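Local coordinates for microcin B17-processing protein McbB (Escherichia coli, PDB 6GRI) that is a subunit of the McbBCD microcin synthetase, needed to process the inactive microcin B17 precursor McbA into the active peptide, at the interface of chains A and B and the interface of chains B and C. Residues are numbered along the deposited sequence; one frame, centred on the assembly and turned at random. Chains: chain A/B, Microcin B17-processing protein McbB; chain C, Microcin B17-processing protein McbD.

Contact 1: the interface of chains A and B. Residues chain A 28, 35, 37; chain B 213, 218, 221.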
# COMPACT_ATOMS: atom_id res chain seq x y z
N LEU A 28 23.94 -28.85 32.94
CA LEU A 28 22.93 -28.50 31.92
C LEU A 28 23.51 -27.65 30.79
O LEU A 28 24.07 -26.58 31.03
CB LEU A 28 21.76 -27.75 32.57
CG LEU A 28 20.85 -28.51 33.55
CD1 LEU A 28 19.82 -27.54 34.12
CD2 LEU A 28 20.17 -29.73 32.93
N SER A 35 17.72 -27.97 25.69
CA SER A 35 18.28 -28.01 27.04
C SER A 35 18.57 -29.47 27.37
O SER A 35 17.62 -30.26 27.51
CB SER A 35 17.28 -27.44 28.04
OG SER A 35 16.82 -26.18 27.60
N ASP A 37 20.56 -32.63 29.58
CA ASP A 37 21.17 -33.13 30.82
C ASP A 37 22.37 -34.02 30.46
O ASP A 37 22.20 -35.20 30.12
CB ASP A 37 20.11 -33.90 31.63
CG ASP A 37 20.61 -34.38 32.99
OD1 ASP A 37 21.57 -35.19 33.04
OD2 ASP A 37 20.02 -34.00 34.02
N MET B 213 13.06 -32.78 26.77
CA MET B 213 13.20 -31.89 27.92
C MET B 213 12.44 -30.58 27.67
O MET B 213 12.86 -29.76 26.85
CB MET B 213 14.68 -31.62 28.21
CG MET B 213 14.94 -30.63 29.34
SD MET B 213 16.47 -30.96 30.25
CE MET B 213 16.64 -29.45 31.20
N LEU B 218 12.95 -28.02 32.48
CA LEU B 218 14.16 -27.22 32.70
C LEU B 218 14.11 -26.34 33.95
O LEU B 218 15.05 -26.35 34.73
CB LEU B 218 14.50 -26.36 31.49
CG LEU B 218 15.70 -25.42 31.64
CD1 LEU B 218 16.99 -26.17 31.95
CD2 LEU B 218 15.85 -24.56 30.40
N LEU B 221 14.44 -28.62 37.17
CA LEU B 221 15.83 -29.03 37.47
C LEU B 221 16.65 -27.89 38.08
O LEU B 221 17.33 -28.09 39.09
CB LEU B 221 16.55 -29.57 36.23
CG LEU B 221 16.27 -31.03 35.88
CD1 LEU B 221 16.36 -31.29 34.38
CD2 LEU B 221 17.23 -31.93 36.64

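Contact 2: the interface of chains B and C. Residues chain B 17-18, 31-32; chain C 344-346, 351.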
# COMPACT_ATOMS: atom_id res chain seq x y z
N PRO B 17 -16.86 -4.28 38.27
CA PRO B 17 -17.80 -5.25 37.68
C PRO B 17 -18.32 -6.28 38.67
O PRO B 17 -17.56 -6.75 39.54
CB PRO B 17 -16.95 -5.96 36.61
CG PRO B 17 -15.56 -5.85 37.12
CD PRO B 17 -15.50 -4.47 37.71
N PHE B 18 -19.59 -6.65 38.54
CA PHE B 18 -20.20 -7.71 39.37
C PHE B 18 -21.48 -8.27 38.74
O PHE B 18 -22.02 -7.73 37.77
CB PHE B 18 -20.48 -7.20 40.79
CG PHE B 18 -21.53 -6.12 40.86
CD1 PHE B 18 -21.18 -4.79 40.65
CD2 PHE B 18 -22.86 -6.43 41.14
CE1 PHE B 18 -22.15 -3.78 40.72
CE2 PHE B 18 -23.82 -5.43 41.21
CZ PHE B 18 -23.47 -4.11 41.00
N THR B 31 -18.71 -10.83 43.27
CA THR B 31 -17.74 -9.85 42.80
C THR B 31 -16.50 -10.62 42.40
O THR B 31 -16.52 -11.85 42.36
CB THR B 31 -17.40 -8.81 43.89
OG1 THR B 31 -16.58 -9.39 44.91
CG2 THR B 31 -18.68 -8.26 44.52
N TYR B 32 -15.43 -9.91 42.08
CA TYR B 32 -14.16 -10.52 41.71
C TYR B 32 -13.55 -11.30 42.86
O TYR B 32 -12.88 -12.31 42.64
CB TYR B 32 -13.16 -9.45 41.24
CG TYR B 32 -11.84 -10.00 40.74
CD1 TYR B 32 -10.62 -9.46 41.18
CD2 TYR B 32 -11.80 -11.07 39.84
CE1 TYR B 32 -9.42 -9.97 40.72
CE2 TYR B 32 -10.60 -11.58 39.38
CZ TYR B 32 -9.42 -11.03 39.82
OH TYR B 32 -8.24 -11.55 39.35
N ARG C 344 -14.45 -17.14 38.26
CA ARG C 344 -14.26 -15.95 37.43
C ARG C 344 -12.81 -15.49 37.37
O ARG C 344 -11.98 -15.91 38.16
CB ARG C 344 -15.20 -14.83 37.89
CG ARG C 344 -14.94 -14.24 39.26
CD ARG C 344 -15.37 -15.15 40.39
NE ARG C 344 -15.53 -14.42 41.65
CZ ARG C 344 -15.61 -14.99 42.85
NH1 ARG C 344 -15.55 -16.32 42.99
NH2 ARG C 344 -15.75 -14.23 43.93
N GLU C 345 -12.51 -14.67 36.36
CA GLU C 345 -11.18 -14.11 36.12
C GLU C 345 -11.40 -12.68 35.66
O GLU C 345 -12.45 -12.38 35.10
CB GLU C 345 -10.43 -14.88 35.03
CG GLU C 345 -9.82 -16.22 35.44
CD GLU C 345 -9.46 -17.10 34.25
OE1 GLU C 345 -9.66 -16.66 33.09
OE2 GLU C 345 -8.99 -18.24 34.46
N ARG C 346 -10.42 -11.81 35.88
CA ARG C 346 -10.45 -10.46 35.35
C ARG C 346 -9.77 -10.44 33.98
O ARG C 346 -8.65 -10.95 33.82
CB ARG C 346 -9.75 -9.51 36.31
CG ARG C 346 -9.86 -8.05 35.93
CD ARG C 346 -8.93 -7.20 36.78
NE ARG C 346 -8.95 -5.81 36.36
CZ ARG C 346 -8.19 -4.85 36.88
NH1 ARG C 346 -7.31 -5.11 37.85
NH2 ARG C 346 -8.31 -3.61 36.42
N LEU C 351 -15.24 -8.99 33.88
CA LEU C 351 -15.20 -10.34 34.42
C LEU C 351 -15.69 -11.31 33.35
O LEU C 351 -16.63 -11.01 32.62
CB LEU C 351 -16.07 -10.47 35.67
CG LEU C 351 -15.48 -9.77 36.89
CD1 LEU C 351 -16.54 -9.57 37.96
CD2 LEU C 351 -14.30 -10.56 37.44

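Contact 1: the interface of chains A and B
The backbone carbonyl of A:Ser35 is the flat group that B:Met213 wraps: the sulphur SD stands above one face of it, and CB lies roughly straight beyond the oxygen, 3.3 Å from A:Ser35 O. The line from A:Ser35 O to SD rises nearly 60° out of the carbonyl plane, so the thioether lies over the face; at 2.70 Å resolution the short approach itself carries no weight. The other flat group, the A:Asp37 carboxylate, meets B:Leu221 only loosely, OD2 to CD2 at 4.3 Å. The chain A residues belong to strands 26-31 and 35-37 of the N-terminal region, which has the look of the winged helix-turn-helix of RiPP recognition elements; the chain B partners are a loop methionine and helix 215-224 of a second McbB copy. The patch hides 225 Å² by methyl, thioether and hydroxymethyl packing, and no polar pair across it is close enough to bond.

B:Met213 leaves its backbone with CG anti to N (chi1 177°), and a mild bend at chi2 in an otherwise extended chain lays the terminal CE alongside A:Ser35 CB, 3.8 Å away. The same methyl meets the CD2 branch of A:Leu28, the two side chains crossing at about a right angle. A:Leu28 turns its other branch, CD1, to B:Leu218 CD1 at 3.8 Å, tip to tip, so each branch serves a different partner. B:Leu218 in turn sends CD2 to the A:Ser35 hydroxyl OG (3.4 Å).

Contact 2: the interface of chains B and C
B:Thr31 is extended and B:Tyr32 turns into a helical conformation, which presents their backbone and the tyrosine ring to the paired strands 339-347 and 350-358 of chain C. The polar grip is made by C:Arg344 on the carbonyl oxygen of B:Thr31. NE donates to B:Thr31 O at 2.8 Å, in the plane of the carbonyl, and NH2 donates to the same B:Thr31 O at 2.9 Å from above that plane. Both bonds are bent, as expected when two nitrogens of one guanidinium share one acceptor; the oxygen lies slightly tilted from the guanidinium plane, near its NE/NH2 edge. C:Arg344 reaches it by folding: CG sits between the backbone N and the carbonyl carbon (chi1 67°), and the chain bends again at chi2. The paired bonds should restrain rotation of the guanidinium.

B:Tyr32 supplies the main apolar surface. Over one face of its ring, offset toward the CE2-CZ bond, lies CB of C:Arg346, 3.8 Å from B:Tyr32 CZ. The guanidinium of C:Arg346 takes no part in stacking, since its plane is turned 67° from the ring and the extended chain leads it away. C:Leu351 comes at the CG-CD2 rim, on the same side of the ring plane as C:Arg346, its CD2 branch 3.5 Å from B:Tyr32 CD2. Its other branch, CD1, packs against B:Pro17, 3.9 Å from B:Pro17 CB, the two side chains meeting at about a right angle. The leucine is thus wedged between proline and tyrosine. Through this patch the N-terminal region of McbB, which has the look of a RiPP recognition element, is docked onto the YcaO protein McbD, an arrangement that could hold a bound precursor near the cyclodehydratase.

The C-alpha centres of contact 1 and contact 2 lie about 38 Å apart, and chain B takes part in both. It offers helix 215-224 and the preceding loop in contact 1, but its N-terminal region in contact 2. That region is also the one chain A uses in contact 1, with residues of strands 26-31 and 35-37, so equivalent domains of the two McbB copies have different partners: another McbB at one, McbD at the other. This fits a McbB-McbB interface that is not an exact two-fold, and chain B bridges chain A and McbD within the synthetase.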